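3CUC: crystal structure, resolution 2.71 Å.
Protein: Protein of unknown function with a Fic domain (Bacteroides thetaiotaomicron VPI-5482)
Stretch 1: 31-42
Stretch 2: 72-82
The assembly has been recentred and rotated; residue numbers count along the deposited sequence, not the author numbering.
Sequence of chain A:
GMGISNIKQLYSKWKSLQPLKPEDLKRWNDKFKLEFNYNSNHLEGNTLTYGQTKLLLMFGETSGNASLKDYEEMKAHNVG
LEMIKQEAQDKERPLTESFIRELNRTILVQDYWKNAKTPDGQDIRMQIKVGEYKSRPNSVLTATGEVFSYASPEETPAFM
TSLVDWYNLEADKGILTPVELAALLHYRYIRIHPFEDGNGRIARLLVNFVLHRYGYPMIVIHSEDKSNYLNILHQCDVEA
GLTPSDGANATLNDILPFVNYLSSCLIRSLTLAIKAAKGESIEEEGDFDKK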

# COMPACT_ATOMS: atom_id res chain seq x y z
N LYS A 31 -12.81 5.37 9.92
CA LYS A 31 -11.56 5.29 10.66
C LYS A 31 -10.40 4.86 9.76
O LYS A 31 -9.30 5.42 9.85
N PHE A 32 -10.64 3.88 8.89
CA PHE A 32 -9.57 3.40 8.03
C PHE A 32 -9.10 4.47 7.04
O PHE A 32 -7.89 4.70 6.89
N LYS A 33 -10.05 5.11 6.37
CA LYS A 33 -9.75 6.18 5.41
C LYS A 33 -8.85 7.24 6.05
O LYS A 33 -7.87 7.71 5.46
N LEU A 34 -9.21 7.59 7.27
CA LEU A 34 -8.49 8.59 8.02
C LEU A 34 -7.06 8.12 8.28
O LEU A 34 -6.08 8.77 7.90
N GLU A 35 -6.94 6.95 8.91
CA GLU A 35 -5.65 6.47 9.38
C GLU A 35 -4.71 6.07 8.25
O GLU A 35 -3.50 6.26 8.35
N PHE A 36 -5.27 5.51 7.19
CA PHE A 36 -4.47 5.10 6.05
C PHE A 36 -3.90 6.32 5.34
O PHE A 36 -2.69 6.41 5.12
N ASN A 37 -4.77 7.27 4.99
CA ASN A 37 -4.33 8.49 4.32
C ASN A 37 -3.27 9.23 5.14
O ASN A 37 -2.23 9.64 4.62
N TYR A 38 -3.54 9.38 6.43
CA TYR A 38 -2.61 10.07 7.30
C TYR A 38 -1.27 9.36 7.30
O TYR A 38 -0.24 9.96 6.96
N ASN A 39 -1.27 8.09 7.69
CA ASN A 39 -0.03 7.36 7.88
C ASN A 39 0.77 7.14 6.61
O ASN A 39 1.98 7.33 6.59
N SER A 40 0.10 6.74 5.53
CA SER A 40 0.81 6.41 4.29
C SER A 40 1.53 7.65 3.77
O SER A 40 2.64 7.55 3.26
N ASN A 41 0.91 8.82 3.91
CA ASN A 41 1.54 10.08 3.51
C ASN A 41 2.56 10.58 4.53
O ASN A 41 3.58 11.17 4.16
N HIS A 42 2.30 10.35 5.81
CA HIS A 42 3.24 10.77 6.84
C HIS A 42 4.56 10.02 6.73
O HIS A 42 5.62 10.59 6.96
N GLU A 72 -3.36 19.07 -1.05
CA GLU A 72 -3.62 18.47 -2.35
C GLU A 72 -3.16 17.01 -2.39
O GLU A 72 -3.93 16.18 -2.85
N GLU A 73 -1.94 16.70 -1.93
CA GLU A 73 -1.44 15.31 -2.00
C GLU A 73 -2.28 14.40 -1.11
O GLU A 73 -2.60 13.28 -1.49
N MSE A 74 -2.64 14.90 0.07
CA MSE A 74 -3.46 14.15 1.00
C MSE A 74 -4.79 13.87 0.35
O MSE A 74 -5.28 12.75 0.40
N LYS A 75 -5.37 14.87 -0.28
CA LYS A 75 -6.65 14.71 -0.99
C LYS A 75 -6.53 13.76 -2.19
O LYS A 75 -7.41 12.94 -2.43
N ALA A 76 -5.44 13.88 -2.94
CA ALA A 76 -5.22 13.07 -4.14
C ALA A 76 -5.02 11.61 -3.76
O ALA A 76 -5.52 10.71 -4.44
N HIS A 77 -4.28 11.37 -2.68
CA HIS A 77 -4.08 10.03 -2.16
C HIS A 77 -5.40 9.37 -1.79
O HIS A 77 -5.57 8.16 -1.97
N ASN A 78 -6.34 10.14 -1.26
CA ASN A 78 -7.65 9.58 -0.93
C ASN A 78 -8.44 9.22 -2.19
O ASN A 78 -9.22 8.28 -2.19
N VAL A 79 -8.24 9.99 -3.27
CA VAL A 79 -8.83 9.65 -4.56
C VAL A 79 -8.19 8.35 -5.03
O VAL A 79 -8.86 7.48 -5.57
N GLY A 80 -6.88 8.22 -4.79
CA GLY A 80 -6.17 6.97 -5.07
C GLY A 80 -6.76 5.79 -4.33
O GLY A 80 -6.92 4.72 -4.92
N LEU A 81 -7.07 5.96 -3.05
CA LEU A 81 -7.68 4.88 -2.26
C LEU A 81 -9.01 4.46 -2.89
O LEU A 81 -9.25 3.28 -3.13
N GLU A 82 -9.86 5.44 -3.19
CA GLU A 82 -11.12 5.16 -3.89
C GLU A 82 -10.89 4.38 -5.18
O GLU A 82 -11.63 3.44 -5.48

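Two helices, 31-42 and 72-82, cross at 123° with their axes 9.7 Å apart at closest approach, and bury 577 Å² between them. The backbones come nearest at N37 and N78, whose CA atoms are 6.3 Å apart, and here the contact is polar. The CA-to-CB bond of N37 points sideways, but chi1 in m (-78°) with chi2 at -56° brings the amide to the second helix, where it sits as a knob among M74, H77, N78 and L81. Both ends of that amide are used. N37 OD1 accepts a short, nearly straight hydrogen bond from H77 ND1 (2.6 Å, 172°), lying near the plane of the imidazole, and N37 ND2 donates to N78 OD1 at 2.9 Å. ND2 of N37 also makes a weak bond to its own helix, to K33 O at 2.7 Å, which ties the side chain back to the preceding turn.

H77 points toward the first helix with chi1 in t (-175°) and chi2 at -87°, an arrangement that directs ND1 at N37 while the ring fills the hole formed by F36, N37, S40 and N41. H77 CE1 lies 3.6 Å from F36 CE2, the two rings meeting obliquely with planes at 54°; H77 NE2 is 3.5 Å from S40 OG, a hydroxyl hydrogen-bonded elsewhere in the structure. The N41 side chain, chi1 in m, also points in and covers one face of the imidazole; its amide is probably turned over in the model, so its nitrogen and oxygen cannot be told apart with confidence.

N78 leaves its CA sideways, yet chi1 in t (-175°) and chi2 at 53° carry OD1 back to the first helix, within reach of N37 ND2 and 3.2 Å from K33 CG. The K33 chain runs t, t, p, t, and its aliphatic part also borders L81, with K33 CG 4.1 Å from L81 CD2.

One turn beyond H77, L81 points in with chi1 in t and chi2 in p, and its two methyls lie together against both phenylalanines: L81 CD1 and CD2 are each 4.0 Å from F32 CE2, and 4.1 and 4.2 Å from F36 CD2. Both aromatic side chains are t at chi1; the CA-to-CB bond of F36 points toward the second helix, whereas F32 starts sideways and only its ring end comes nearer. One turn before N78, selenomethionine M74 folds through t, p, p, which brings SE over the first helix, 3.3 Å from N37 O and 3.9 Å from N37 CB.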

# COMPACT_ATOMS: atom_id res chain seq x y z
CB LYS A 31 -11.65 4.33 11.85
CG LYS A 31 -10.55 4.58 12.89
CD LYS A 31 -10.24 3.37 13.76
CE LYS A 31 -9.05 3.64 14.72
NZ LYS A 31 -9.29 4.81 15.63
CB PHE A 32 -9.97 2.13 7.28
CG PHE A 32 -8.98 1.75 6.23
CD1 PHE A 32 -7.83 1.07 6.58
CD2 PHE A 32 -9.16 2.13 4.92
CE1 PHE A 32 -6.90 0.74 5.62
CE2 PHE A 32 -8.23 1.81 3.96
CZ PHE A 32 -7.10 1.12 4.31
CB LYS A 33 -11.04 6.86 4.93
CG LYS A 33 -10.87 7.72 3.69
CD LYS A 33 -12.22 8.23 3.16
CE LYS A 33 -12.75 9.39 4.01
NZ LYS A 33 -13.95 10.03 3.40
CB LEU A 34 -9.21 8.81 9.35
CG LEU A 34 -9.21 10.21 9.93
CD1 LEU A 34 -7.80 10.81 9.93
CD2 LEU A 34 -10.21 11.07 9.13
CB GLU A 35 -5.84 5.31 10.35
CG GLU A 35 -6.54 5.74 11.64
CD GLU A 35 -5.96 5.10 12.88
OE1 GLU A 35 -5.58 3.90 12.82
OE2 GLU A 35 -5.87 5.79 13.92
CB PHE A 36 -5.27 4.24 5.07
CG PHE A 36 -4.48 3.78 3.89
CD1 PHE A 36 -3.26 3.14 4.07
CD2 PHE A 36 -4.94 3.97 2.60
CE1 PHE A 36 -2.51 2.71 2.98
CE2 PHE A 36 -4.20 3.54 1.50
CZ PHE A 36 -2.97 2.92 1.70
CB ASN A 37 -5.52 9.41 4.01
CG ASN A 37 -6.32 8.95 2.80
OD1 ASN A 37 -5.77 8.78 1.71
ND2 ASN A 37 -7.63 8.77 2.97
CB TYR A 38 -3.13 10.18 8.73
CG TYR A 38 -2.12 10.77 9.68
CD1 TYR A 38 -1.98 12.15 9.82
CD2 TYR A 38 -1.27 9.94 10.42
CE1 TYR A 38 -1.04 12.69 10.68
CE2 TYR A 38 -0.32 10.48 11.28
CZ TYR A 38 -0.21 11.84 11.41
OH TYR A 38 0.74 12.36 12.26
CB ASN A 39 -0.31 6.03 8.57
CG ASN A 39 -0.59 6.19 10.06
OD1 ASN A 39 0.32 6.41 10.85
ND2 ASN A 39 -1.86 6.05 10.45
CB SER A 40 -0.14 5.81 3.25
OG SER A 40 0.55 5.34 2.09
CB ASN A 41 0.48 11.15 3.26
CG ASN A 41 -0.29 10.93 1.97
OD1 ASN A 41 -1.41 10.44 1.99
ND2 ASN A 41 0.32 11.29 0.84
CB HIS A 42 2.65 10.59 8.24
CG HIS A 42 3.00 11.69 9.19
ND1 HIS A 42 2.28 12.86 9.26
CD2 HIS A 42 4.01 11.81 10.09
CE1 HIS A 42 2.82 13.65 10.17
NE2 HIS A 42 3.86 13.03 10.69
CB GLU A 72 -2.98 19.25 -3.50
CG GLU A 72 -3.27 20.76 -3.56
CD GLU A 72 -4.68 21.12 -3.99
OE1 GLU A 72 -5.57 20.24 -3.93
OE2 GLU A 72 -4.89 22.29 -4.38
CB GLU A 73 0.05 15.20 -1.62
CG GLU A 73 1.00 15.65 -2.71
CD GLU A 73 2.44 15.24 -2.46
OE1 GLU A 73 2.68 14.41 -1.55
OE2 GLU A 73 3.33 15.74 -3.18
CB MSE A 74 -3.66 14.94 2.30
CG MSE A 74 -4.37 14.17 3.41
SE MSE A 74 -3.34 12.66 4.04
CE MSE A 74 -2.16 13.58 5.22
CB LYS A 75 -7.14 16.07 -1.48
CG LYS A 75 -8.55 16.10 -2.09
CD LYS A 75 -8.74 17.37 -2.92
CE LYS A 75 -10.22 17.68 -3.19
NZ LYS A 75 -10.36 18.95 -3.97
CB ALA A 76 -4.03 13.60 -4.93
CB HIS A 77 -3.15 10.05 -0.94
CG HIS A 77 -2.80 8.69 -0.44
ND1 HIS A 77 -3.58 8.02 0.48
CD2 HIS A 77 -1.76 7.87 -0.72
CE1 HIS A 77 -3.03 6.85 0.74
NE2 HIS A 77 -1.93 6.74 0.03
CB ASN A 78 -8.46 10.54 -0.08
CG ASN A 78 -9.76 9.93 0.38
OD1 ASN A 78 -9.77 8.85 0.95
ND2 ASN A 78 -10.87 10.62 0.11
CB VAL A 79 -8.63 10.79 -5.62
CG1 VAL A 79 -9.07 10.32 -7.00
CG2 VAL A 79 -9.40 12.04 -5.20
CB LEU A 81 -7.89 5.29 -0.80
CG LEU A 81 -8.71 4.35 0.10
CD1 LEU A 81 -8.08 2.97 0.13
CD2 LEU A 81 -8.88 4.91 1.52
CB GLU A 82 -11.88 6.47 -4.17
CG GLU A 82 -12.69 6.98 -2.98
CD GLU A 82 -13.58 5.90 -2.37
OE1 GLU A 82 -14.24 5.16 -3.13
OE2 GLU A 82 -13.60 5.79 -1.12